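Local atomic coordinates of phosphoglycolate phosphatase (Lactobacillus plantarum, PDB entry 2HDO), a protein that probably hydrolyses 2-phosphoglycolate to glycolate and phosphate, as a hydrolase of the haloacid dehalogenase-like family. Residues E93-E98 against L202-L207. Residues are numbered along the deposited sequence; the frame is centred on the assembly and turned at random.
Sequences EQLPSE and LDILEL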
ATOM      1  N   GLU A  93       0.376   3.221  18.809  1.00 18.23           N
ATOM      2  CA  GLU A  93       0.643   3.548  20.225  1.00 16.93           C
ATOM      3  C   GLU A  93       1.221   2.368  20.992  1.00 20.06           C
ATOM      4  O   GLU A  93       1.918   2.567  21.993  1.00 23.83           O
ATOM      5  CB  GLU A  93      -0.625   3.989  20.962  1.00 18.18           C
ATOM      6  CG  GLU A  93      -1.502   5.033  20.284  1.00 24.03           C
ATOM      7  CD  GLU A  93      -0.965   6.419  20.383  1.00 36.82           C
ATOM      8  OE1 GLU A  93       0.226   6.561  20.731  1.00 37.92           O
ATOM      9  OE2 GLU A  93      -1.739   7.372  20.117  1.00 28.49           O
ATOM     10  N   GLN A  94       0.906   1.146  20.584  1.00 15.65           N
ATOM     11  CA  GLN A  94       1.247  -0.037  21.376  1.00 15.89           C
ATOM     12  C   GLN A  94       2.438  -0.834  20.815  1.00 14.82           C
ATOM     13  O   GLN A  94       3.049  -1.609  21.544  1.00 17.55           O
ATOM     14  CB  GLN A  94       0.039  -0.970  21.460  1.00 17.72           C
ATOM     15  CG  GLN A  94      -1.224  -0.420  22.142  1.00 18.69           C
ATOM     16  CD  GLN A  94      -1.017  -0.011  23.574  1.00 24.24           C
ATOM     17  OE1 GLN A  94      -0.294  -0.673  24.333  1.00 27.69           O
ATOM     18  NE2 GLN A  94      -1.657   1.088  23.967  1.00 28.66           N
ATOM     19  N   LEU A  95       2.765  -0.679  19.530  1.00 14.95           N
ATOM     20  CA  LEU A  95       3.884  -1.460  18.957  1.00 17.41           C
ATOM     21  C   LEU A  95       5.188  -1.163  19.741  1.00 17.24           C
ATOM     22  O   LEU A  95       5.423  -0.001  20.091  1.00 19.74           O
ATOM     23  CB  LEU A  95       4.054  -1.138  17.485  1.00 17.08           C
ATOM     24  CG  LEU A  95       3.056  -1.841  16.526  1.00 16.09           C
ATOM     25  CD1 LEU A  95       3.083  -1.235  15.133  1.00 15.93           C
ATOM     26  CD2 LEU A  95       3.357  -3.327  16.402  1.00 17.61           C
ATOM     27  N   PRO A  96       6.014  -2.187  20.064  1.00 16.07           N
ATOM     28  CA  PRO A  96       7.254  -1.951  20.795  1.00 16.51           C
ATOM     29  C   PRO A  96       8.138  -0.925  20.094  1.00 15.02           C
ATOM     30  O   PRO A  96       8.311  -0.976  18.865  1.00 16.19           O
ATOM     31  CB  PRO A  96       7.977  -3.311  20.776  1.00 18.61           C
ATOM     32  CG  PRO A  96       6.979  -4.290  20.357  1.00 17.65           C
ATOM     33  CD  PRO A  96       5.818  -3.612  19.727  1.00 16.04           C
ATOM     34  N   SER A  97       8.726  -0.041  20.897  1.00 13.06           N
ATOM     35  CA  SER A  97       9.573   1.024  20.391  1.00 15.52           C
ATOM     36  C   SER A  97      10.882   0.503  19.790  1.00 14.16           C
ATOM     37  O   SER A  97      11.531   1.185  18.994  1.00 16.12           O
ATOM     38  CB  SER A  97       9.888   1.988  21.529  1.00 17.47           C
ATOM     39  OG  SER A  97      10.550   1.263  22.568  1.00 24.96           O
ATOM     40  N   GLU A  98      11.261  -0.706  20.172  1.00 15.33           N
ATOM     41  CA  GLU A  98      12.422  -1.373  19.594  1.00 15.37           C
ATOM     42  C   GLU A  98      12.266  -1.706  18.088  1.00 15.00           C
ATOM     43  O   GLU A  98      13.266  -1.850  17.393  1.00 18.45           O
ATOM     44  CB  GLU A  98      12.721  -2.652  20.374  1.00 19.00           C
ATOM     45  CG  GLU A  98      13.076  -2.403  21.866  1.00 22.10           C
ATOM     46  CD  GLU A  98      11.852  -2.248  22.822  1.00 35.43           C
ATOM     47  OE1 GLU A  98      10.667  -2.304  22.380  1.00 27.08           O
ATOM     48  OE2 GLU A  98      12.101  -2.064  24.042  1.00 45.03           O
ATOM     49  N   LEU A 202      -5.187  -4.651  15.615  1.00 15.19           N
ATOM     50  CA  LEU A 202      -4.605  -4.941  16.923  1.00 14.64           C
ATOM     51  C   LEU A 202      -4.060  -6.384  17.085  1.00 14.74           C
ATOM     52  O   LEU A 202      -3.241  -6.671  17.964  1.00 16.14           O
ATOM     53  CB  LEU A 202      -5.576  -4.552  18.044  1.00 14.89           C
ATOM     54  CG  LEU A 202      -5.789  -3.033  18.093  1.00 14.42           C
ATOM     55  CD1 LEU A 202      -6.962  -2.680  19.004  1.00 21.44           C
ATOM     56  CD2 LEU A 202      -4.504  -2.325  18.546  1.00 21.90           C
ATOM     57  N   ASP A 203      -4.465  -7.272  16.191  1.00 14.68           N
ATOM     58  CA  ASP A 203      -3.949  -8.634  16.188  1.00 14.81           C
ATOM     59  C   ASP A 203      -2.457  -8.699  15.888  1.00 14.28           C
ATOM     60  O   ASP A 203      -1.810  -9.670  16.240  1.00 16.02           O
ATOM     61  CB  ASP A 203      -4.676  -9.492  15.161  1.00 16.28           C
ATOM     62  CG  ASP A 203      -6.167  -9.659  15.463  1.00 22.55           C
ATOM     63  OD1 ASP A 203      -6.600  -9.448  16.627  1.00 27.64           O
ATOM     64  OD2 ASP A 203      -6.891 -10.044  14.524  1.00 23.92           O
ATOM     65  N   ILE A 204      -1.935  -7.681  15.211  1.00 14.48           N
ATOM     66  CA  ILE A 204      -0.483  -7.566  14.982  1.00 13.12           C
ATOM     67  C   ILE A 204       0.273  -7.576  16.325  1.00 13.95           C
ATOM     68  O   ILE A 204       1.352  -8.145  16.410  1.00 13.51           O
ATOM     69  CB  ILE A 204      -0.152  -6.310  14.151  1.00 13.09           C
ATOM     70  CG1 ILE A 204      -0.839  -6.446  12.786  1.00 14.44           C
ATOM     71  CG2 ILE A 204       1.377  -6.131  14.034  1.00 14.92           C
ATOM     72  CD1 ILE A 204      -0.816  -5.203  11.847  1.00 14.66           C
ATOM     73  N   LEU A 205      -0.318  -7.013  17.385  1.00 13.64           N
ATOM     74  CA  LEU A 205       0.353  -7.006  18.681  1.00 12.92           C
ATOM     75  C   LEU A 205       0.608  -8.389  19.221  1.00 14.17           C
ATOM     76  O   LEU A 205       1.494  -8.554  20.076  1.00 16.16           O
ATOM     77  CB  LEU A 205      -0.413  -6.179  19.721  1.00 12.42           C
ATOM     78  CG  LEU A 205      -0.674  -4.721  19.340  1.00 17.57           C
ATOM     79  CD1 LEU A 205      -1.551  -4.049  20.399  1.00 16.82           C
ATOM     80  CD2 LEU A 205       0.649  -4.005  19.174  1.00 16.57           C
ATOM     81  N   GLU A 206      -0.157  -9.380  18.780  1.00 15.47           N
ATOM     82  CA  GLU A 206       0.039 -10.755  19.247  1.00 18.69           C
ATOM     83  C   GLU A 206       1.431 -11.294  18.867  1.00 20.14           C
ATOM     84  O   GLU A 206       1.914 -12.210  19.518  1.00 20.36           O
ATOM     85  CB  GLU A 206      -1.038 -11.698  18.701  1.00 20.65           C
ATOM     86  CG  GLU A 206      -2.493 -11.394  19.158  1.00 24.22           C
ATOM     87  CD  GLU A 206      -3.576 -11.974  18.208  1.00 23.78           C
ATOM     88  N   LEU A 207       2.078 -10.737  17.842  1.00 18.47           N
ATOM     89  CA  LEU A 207       3.461 -11.112  17.521  1.00 19.57           C
ATOM     90  C   LEU A 207       4.464 -10.699  18.577  1.00 20.09           C
ATOM     91  O   LEU A 207       5.607 -11.141  18.515  1.00 23.11           O
ATOM     92  CB  LEU A 207       3.942 -10.464  16.221  1.00 19.91           C
ATOM     93  CG  LEU A 207       3.185 -10.617  14.892  1.00 20.81           C
ATOM     94  CD1 LEU A 207       3.672  -9.565  13.896  1.00 23.69           C
ATOM     95  CD2 LEU A 207       3.389 -11.977  14.364  1.00 25.13           C
TER
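Leu205 lays its forked end against Gln94 and Leu95, at the point where helix 88-94 gives way to loop. Its CB meets nothing across the contact and serves as a stem, with CG set anti to the carbonyl carbon (chi1 -57°) so that the fork is carried over to the other segment. From CG the two methyls share the work. Leu205 CD1 lies 3.6 Å from Gln94 CB and 4.0 Å from Gln94 CG, packing against the aliphatic base of that side chain. Leu205 CD2 still touches Gln94 CB, at 3.8 Å, but also reaches Leu95 CD2 at 3.9 Å, so one methyl spans two neighbouring residues. A branched leucine suits this place because its methyls can engage both residues at once. Glutamine suits the exposed helix end: its methylenes cover the leucine, while a bend at chi2 (-60°) turns the amide away from the apolar contact.

The arrangement fits the Rossmann-like core of a haloacid dehalogenase-type hydrolase, in which helices pack on a parallel sheet. Here the chain, having left the outermost strand 196-198, turns back over the C-terminal end of helix 88-94. Three successive backbone bonds, each from an N to the O three residues earlier, begin with Leu205 N to Leu202 O and shape these turns.

Leu95, the first residue to leave the helical conformation, is buried, and its CD2 lies 4.2 Å from Ile204 CG2, the two side chains running at a slant to each other. Isoleucine suits its buried site because separate CG2 and CG1 arms let one side chain touch several apolar neighbours: Leu95 through CG2, and also Leu91 of the helix, Phe198 of the edge strand and Ile161 of strand 158-162. Leu95 also packs on Phe208.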